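Local coordinates for putative hydantoin racemase (Klebsiella pneumoniae subsp. pneumoniae, PDB 3QVL) that racemises allantoin, interconverting its two enantiomers, and probably acts on other 5-monosubstituted hydantoins as well, at the interface of chains A and B. Sequence-based numbering; all coordinates share one arbitrary frame. Chains: chain A/B, Putative hydantoin racemase.

The interface of chains A and B. Residues chain A 26, 104, 205-206, 209; chain B 216-217.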
ATOM      1  N   VAL A  26      25.097 -13.825 -23.613  1.00 20.58           N
ATOM      2  CA  VAL A  26      25.387 -12.541 -22.965  1.00 20.68           C
ATOM      3  C   VAL A  26      26.513 -12.619 -21.930  1.00 20.75           C
ATOM      4  O   VAL A  26      26.925 -11.595 -21.376  1.00 20.73           O
ATOM      5  CB  VAL A  26      24.125 -11.929 -22.298  1.00 20.67           C
ATOM      6  CG1 VAL A  26      23.027 -11.692 -23.329  1.00 20.62           C
ATOM      7  CG2 VAL A  26      23.632 -12.815 -21.158  1.00 20.68           C
ATOM      8  N   MET A 104      15.544  -5.052 -14.146  1.00 17.31           N
ATOM      9  CA  MET A 104      16.059  -4.410 -15.359  1.00 17.45           C
ATOM     10  C   MET A 104      15.031  -3.490 -16.008  1.00 17.19           C
ATOM     11  O   MET A 104      15.382  -2.425 -16.519  1.00 17.12           O
ATOM     12  CB  MET A 104      16.532  -5.451 -16.381  1.00 17.69           C
ATOM     13  CG  MET A 104      17.749  -6.278 -15.971  1.00 18.87           C
ATOM     14  SD  MET A 104      19.260  -5.339 -15.679  1.00 21.83           S
ATOM     15  CE  MET A 104      19.108  -4.990 -13.929  1.00 20.95           C
ATOM     16  N   SER A 205      19.064 -13.983 -19.281  1.00 13.77           N
ATOM     17  CA  SER A 205      20.234 -13.169 -19.590  1.00 13.77           C
ATOM     18  C   SER A 205      20.483 -12.105 -18.517  1.00 13.68           C
ATOM     19  O   SER A 205      21.626 -11.877 -18.119  1.00 13.67           O
ATOM     20  CB  SER A 205      20.088 -12.531 -20.975  1.00 13.82           C
ATOM     21  OG  SER A 205      18.922 -11.730 -21.055  1.00 14.18           O
ATOM     22  N   ALA A 206      19.404 -11.479 -18.046  1.00 13.60           N
ATOM     23  CA  ALA A 206      19.476 -10.453 -17.005  1.00 13.55           C
ATOM     24  C   ALA A 206      20.035 -10.993 -15.688  1.00 13.52           C
ATOM     25  O   ALA A 206      20.866 -10.342 -15.051  1.00 13.43           O
ATOM     26  CB  ALA A 206      18.106  -9.825 -16.786  1.00 13.52           C
ATOM     27  N   LYS A 209      23.780 -11.564 -15.766  1.00 14.34           N
ATOM     28  CA  LYS A 209      24.486 -10.294 -15.590  1.00 14.57           C
ATOM     29  C   LYS A 209      24.463  -9.815 -14.138  1.00 14.68           C
ATOM     30  O   LYS A 209      25.417  -9.184 -13.680  1.00 14.68           O
ATOM     31  CB  LYS A 209      23.926  -9.209 -16.519  1.00 14.58           C
ATOM     32  CG  LYS A 209      23.917  -9.551 -18.021  1.00 14.84           C
ATOM     33  CD  LYS A 209      25.223 -10.168 -18.528  1.00 15.28           C
ATOM     34  CE  LYS A 209      26.336  -9.144 -18.675  1.00 15.33           C
ATOM     35  NZ  LYS A 209      27.593  -9.791 -19.155  1.00 15.64           N
TER
ATOM     36  N   ALA B 216      25.649  -4.807 -22.189  1.00 17.02           N
ATOM     37  CA  ALA B 216      25.925  -6.175 -22.633  1.00 17.17           C
ATOM     38  C   ALA B 216      24.656  -6.912 -23.066  1.00 17.25           C
ATOM     39  O   ALA B 216      24.707  -7.796 -23.925  1.00 17.27           O
ATOM     40  CB  ALA B 216      26.647  -6.950 -21.545  1.00 17.18           C
ATOM     41  N   LEU B 217      23.524  -6.539 -22.470  1.00 17.26           N
ATOM     42  CA  LEU B 217      22.224  -7.108 -22.825  1.00 17.37           C
ATOM     43  C   LEU B 217      21.639  -6.470 -24.084  1.00 17.37           C
ATOM     44  O   LEU B 217      20.634  -6.946 -24.619  1.00 17.50           O
ATOM     45  CB  LEU B 217      21.238  -6.964 -21.659  1.00 17.39           C
ATOM     46  CG  LEU B 217      21.488  -7.792 -20.395  1.00 17.46           C
ATOM     47  CD1 LEU B 217      20.609  -7.310 -19.248  1.00 17.87           C
ATOM     48  CD2 LEU B 217      21.270  -9.271 -20.657  1.00 17.70           C
TER
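B:Leu217 pushes its forked tip against one face of helix 203-216 of chain A, meeting A:Ser205 and A:Ala206 and, one turn on, A:Lys209, with A:Val26 from the end of helix 13-26 at the flank. Its two methyls divide the work. CD2 points at A:Ser205, lying 3.5 Å from CB, a snug fit, and 3.4 Å from the hydroxyl OG, while CD1 turns towards the backbone of A:Ala206, 4.0 Å from its CA. With chi2 at 168°, CD1 lies anti to CA, which sets the rotation of the fork and turns CD2 towards the serine. On the CD1 side the sulphur of A:Met104 stands a little further off and contributes little. A:Val26 meets the leucine at a slant, its CG1 coming to 4.0 Å from B:Leu217 CD2.

The aliphatic part of A:Lys209 lies alongside the leucine, pointing the other way, with its CG 3.7 Å from B:Leu217 CD2. Bends at chi2 and chi3 (-75°) then carry the lysine chain away from the leucine, so that CE meets the CB methyl of B:Ala216, the last residue of its helix, at 3.6 Å. The lysine thus serves as an apolar surface for two neighbouring residues of chain B, and its terminal amino group, NZ, is engaged within chain A. No polar atom here bonds across the boundary; the patch is held by hydrophobic packing and, by two-fold symmetry, recurs with the chains exchanged. It forms part of a dimer contact within the deposited hexamer, whose biological relevance the structure alone does not establish. The hydrogen bond from A:Lys209 NZ ties helix 203-216 to the end of helix 13-26, reaching the carbonyl O of A:Val26 at 2.9 Å, with a C=O...N angle of 158°.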